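Local coordinates for putative Acetyltransferase from the GNAT family (Novosphingobium aromaticivorans DSM 12444, PDB 3EC4), which probably transfers an acyl group, likely acetyl, to an acceptor substrate, at residues A[83-89]-A[193-199]. Sequence-based numbering, arbitrary orientation.
Sequences PLLQMIA and PYLHSYA
Six backbone hydrogen bonds join 83-89 to 193-199. Two reciprocal pairs, L85 N to S197 O (2.8 Å) with S197 N to L85 O (2.9 Å), and M87 N to L195 O (2.8 Å) with L195 N to M87 O (2.9 Å), are flanked by A199 N to P83 O (2.9 Å) and A89 N to P193 O (2.8 Å), whose donors each sit just past a strand end. The strands, 83-88 and 193-198, are extended and antiparallel, with N-to-C directions 149° apart and axes 4.5 Å apart at closest approach. CA atoms lie 5.3 Å apart in the hydrogen-bonded pairs L85-S197 and M87-L195, but 4.4 Å in the non-hydrogen-bonded pair Q86-H196 and 4.2 Å in I88-Y194. On the Q86 face, Q86 NE2 donates a side-chain hydrogen bond to H196 NE2 (3.0 Å); Q86 is t at chi1 and chi2, H196 m at chi1, and Q86 OE1 accepts from R216. On the other face, L85, M87, L195 and S197 meet helix 202-210, and CB of M87, a selenomethionine, packs 4.0 Å from L195 CD1. Proline and alanine side chains touch at both ends: A89 CB-P193 CB 4.0 Å, P83 CB-A199 CB 4.1 Å. Strand 214-226 flanks 83-88 on its far side, while 157-165 runs parallel to 193-198. The pairing is thus an antiparallel ladder within the central mixed sheet of the GNAT fold, between strands about a hundred residues apart in sequence.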
ATOM      1  N   PRO A  83      13.006   6.586  -0.702  1.00 27.21           N
ATOM      2  CA  PRO A  83      13.336   5.920   0.533  1.00 28.39           C
ATOM      3  C   PRO A  83      12.094   5.783   1.417  1.00 27.10           C
ATOM      4  O   PRO A  83      11.358   6.760   1.662  1.00 26.30           O
ATOM      5  CB  PRO A  83      14.368   6.849   1.172  1.00 30.06           C
ATOM      6  CG  PRO A  83      14.951   7.608  -0.034  1.00 28.79           C
ATOM      7  CD  PRO A  83      13.748   7.843  -0.861  1.00 29.25           C
ATOM      8  N   LEU A  84      11.900   4.574   1.907  1.00 26.08           N
ATOM      9  CA  LEU A  84      10.788   4.260   2.827  1.00 25.66           C
ATOM     10  C   LEU A  84      11.271   3.796   4.187  1.00 27.32           C
ATOM     11  O   LEU A  84      12.366   3.235   4.324  1.00 24.82           O
ATOM     12  CB  LEU A  84       9.904   3.145   2.254  1.00 25.42           C
ATOM     13  CG  LEU A  84       9.413   3.332   0.840  1.00 26.41           C
ATOM     14  CD1 LEU A  84       8.617   2.076   0.384  1.00 23.07           C
ATOM     15  CD2 LEU A  84       8.584   4.642   0.685  1.00 23.18           C
ATOM     16  N   LEU A  85      10.394   3.941   5.189  1.00 27.50           N
ATOM     17  CA  LEU A  85      10.599   3.300   6.478  1.00 27.20           C
ATOM     18  C   LEU A  85       9.466   2.305   6.574  1.00 26.63           C
ATOM     19  O   LEU A  85       8.291   2.702   6.523  1.00 26.70           O
ATOM     20  CB  LEU A  85      10.554   4.306   7.639  1.00 29.97           C
ATOM     21  CG  LEU A  85      10.708   3.670   9.042  1.00 29.58           C
ATOM     22  CD1 LEU A  85      12.071   2.969   9.244  1.00 25.06           C
ATOM     23  CD2 LEU A  85      10.426   4.654  10.161  1.00 28.37           C
ATOM     24  N   GLN A  86       9.808   1.032   6.657  1.00 24.68           N
ATOM     25  CA  GLN A  86       8.787  -0.001   6.894  1.00 26.14           C
ATOM     26  C   GLN A  86       8.560  -0.210   8.380  1.00 28.03           C
ATOM     27  O   GLN A  86       9.522  -0.337   9.138  1.00 27.25           O
ATOM     28  CB  GLN A  86       9.217  -1.307   6.223  1.00 25.21           C
ATOM     29  CG  GLN A  86       8.168  -2.391   6.290  1.00 23.93           C
ATOM     30  CD  GLN A  86       8.720  -3.703   5.737  1.00 26.60           C
ATOM     31  OE1 GLN A  86       9.358  -4.439   6.465  1.00 28.41           O
ATOM     32  NE2 GLN A  86       8.522  -3.957   4.455  1.00 26.91           N
HETATM   33  N   MSE A  87       7.288  -0.253   8.799  1.00 26.30           N
HETATM   34  CA  MSE A  87       6.882  -0.317  10.217  1.00 25.44           C
HETATM   35  C   MSE A  87       5.918  -1.465  10.479  1.00 26.11           C
HETATM   36  O   MSE A  87       5.180  -1.852   9.599  1.00 24.60           O
HETATM   37  CB  MSE A  87       6.245   1.016  10.674  1.00 26.51           C
HETATM   38  CG  MSE A  87       7.103   2.183  10.324  1.00 27.14           C
HETATM   39 SE   MSE A  87       6.479   3.864  10.963  0.75 25.31          SE
HETATM   40  CE  MSE A  87       6.980   3.713  12.831  1.00 27.74           C
ATOM     41  N   ILE A  88       5.977  -2.014  11.686  1.00 25.31           N
ATOM     42  CA  ILE A  88       5.194  -3.171  12.071  1.00 24.72           C
ATOM     43  C   ILE A  88       4.491  -2.905  13.380  1.00 26.42           C
ATOM     44  O   ILE A  88       5.062  -2.302  14.285  1.00 25.17           O
ATOM     45  CB  ILE A  88       6.099  -4.456  12.099  1.00 23.65           C
ATOM     46  CG1 ILE A  88       5.286  -5.749  12.173  1.00 27.86           C
ATOM     47  CG2 ILE A  88       7.119  -4.403  13.203  1.00 27.11           C
ATOM     48  CD1 ILE A  88       6.183  -7.024  11.920  1.00 25.08           C
ATOM     49  N   ALA A  89       3.259  -3.385  13.490  1.00 25.35           N
ATOM     50  CA  ALA A  89       2.524  -3.270  14.743  1.00 27.38           C
ATOM     51  C   ALA A  89       2.324  -4.662  15.338  1.00 29.95           C
ATOM     52  O   ALA A  89       1.249  -5.234  15.205  1.00 26.72           O
ATOM     53  CB  ALA A  89       1.168  -2.545  14.542  1.00 26.77           C
ATOM     54  N   PRO A 193      -0.366  -6.004  11.513  1.00 24.37           N
ATOM     55  CA  PRO A 193      -0.293  -4.860  10.625  1.00 24.72           C
ATOM     56  C   PRO A 193       1.120  -4.440  10.355  1.00 26.10           C
ATOM     57  O   PRO A 193       1.966  -4.511  11.244  1.00 25.58           O
ATOM     58  CB  PRO A 193      -1.027  -3.736  11.400  1.00 26.06           C
ATOM     59  CG  PRO A 193      -1.828  -4.448  12.457  1.00 27.58           C
ATOM     60  CD  PRO A 193      -1.032  -5.653  12.794  1.00 26.29           C
ATOM     61  N   TYR A 194       1.357  -3.999   9.132  1.00 25.89           N
ATOM     62  CA  TYR A 194       2.581  -3.281   8.755  1.00 26.08           C
ATOM     63  C   TYR A 194       2.237  -2.181   7.761  1.00 24.49           C
ATOM     64  O   TYR A 194       1.156  -2.170   7.170  1.00 25.62           O
ATOM     65  CB  TYR A 194       3.609  -4.260   8.176  1.00 25.31           C
ATOM     66  CG  TYR A 194       3.388  -4.600   6.736  1.00 24.37           C
ATOM     67  CD1 TYR A 194       2.461  -5.558   6.367  1.00 25.36           C
ATOM     68  CD2 TYR A 194       4.155  -4.010   5.753  1.00 29.44           C
ATOM     69  CE1 TYR A 194       2.255  -5.859   5.016  1.00 25.08           C
ATOM     70  CE2 TYR A 194       3.979  -4.310   4.446  1.00 25.41           C
ATOM     71  CZ  TYR A 194       3.013  -5.244   4.079  1.00 24.70           C
ATOM     72  OH  TYR A 194       2.840  -5.550   2.747  1.00 27.21           O
ATOM     73  N   LEU A 195       3.165  -1.257   7.546  1.00 25.47           N
ATOM     74  CA  LEU A 195       2.973  -0.199   6.587  1.00 25.97           C
ATOM     75  C   LEU A 195       4.304   0.344   6.184  1.00 26.49           C
ATOM     76  O   LEU A 195       5.314   0.039   6.781  1.00 26.78           O
ATOM     77  CB  LEU A 195       2.085   0.912   7.148  1.00 27.36           C
ATOM     78  CG  LEU A 195       2.555   1.611   8.446  1.00 28.21           C
ATOM     79  CD1 LEU A 195       3.647   2.642   8.164  1.00 25.38           C
ATOM     80  CD2 LEU A 195       1.376   2.252   9.218  1.00 27.25           C
ATOM     81  N   HIS A 196       4.294   1.120   5.123  1.00 28.27           N
ATOM     82  CA  HIS A 196       5.447   1.911   4.727  1.00 28.30           C
ATOM     83  C   HIS A 196       5.110   3.376   4.849  1.00 29.66           C
ATOM     84  O   HIS A 196       3.994   3.793   4.489  1.00 33.28           O
ATOM     85  CB  HIS A 196       5.860   1.637   3.265  1.00 29.92           C
ATOM     86  CG  HIS A 196       6.314   0.229   3.013  1.00 31.44           C
ATOM     87  ND1 HIS A 196       5.489  -0.733   2.478  1.00 36.53           N
ATOM     88  CD2 HIS A 196       7.499  -0.390   3.260  1.00 35.23           C
ATOM     89  CE1 HIS A 196       6.144  -1.880   2.394  1.00 32.75           C
ATOM     90  NE2 HIS A 196       7.370  -1.692   2.847  1.00 32.45           N
ATOM     91  N   SER A 197       6.063   4.165   5.333  1.00 28.94           N
ATOM     92  CA  SER A 197       6.009   5.618   5.223  1.00 28.72           C
ATOM     93  C   SER A 197       7.141   6.048   4.322  1.00 27.84           C
ATOM     94  O   SER A 197       8.147   5.399   4.330  1.00 27.50           O
ATOM     95  CB  SER A 197       6.252   6.237   6.586  1.00 29.71           C
ATOM     96  OG  SER A 197       6.136   7.662   6.575  1.00 34.14           O
ATOM     97  N   TYR A 198       7.035   7.212   3.693  1.00 26.82           N
ATOM     98  CA  TYR A 198       8.219   7.848   3.162  1.00 27.83           C
ATOM     99  C   TYR A 198       9.131   8.089   4.353  1.00 29.68           C
ATOM    100  O   TYR A 198       8.636   8.459   5.429  1.00 29.35           O
ATOM    101  CB  TYR A 198       7.888   9.164   2.454  1.00 28.67           C
ATOM    102  CG  TYR A 198       7.159   8.953   1.164  1.00 25.79           C
ATOM    103  CD1 TYR A 198       7.870   8.632   0.012  1.00 31.25           C
ATOM    104  CD2 TYR A 198       5.780   8.988   1.089  1.00 33.26           C
ATOM    105  CE1 TYR A 198       7.252   8.420  -1.165  1.00 32.79           C
ATOM    106  CE2 TYR A 198       5.127   8.766  -0.137  1.00 35.37           C
ATOM    107  CZ  TYR A 198       5.883   8.462  -1.248  1.00 30.73           C
ATOM    108  OH  TYR A 198       5.312   8.255  -2.481  1.00 35.19           O
ATOM    109  N   ALA A 199      10.444   7.859   4.180  1.00 28.15           N
ATOM    110  CA  ALA A 199      11.409   8.060   5.270  1.00 27.45           C
ATOM    111  C   ALA A 199      11.447   9.514   5.674  1.00 28.50           C
ATOM    112  O   ALA A 199      11.773   9.854   6.827  1.00 29.53           O
ATOM    113  CB  ALA A 199      12.800   7.597   4.866  1.00 27.55           C
TER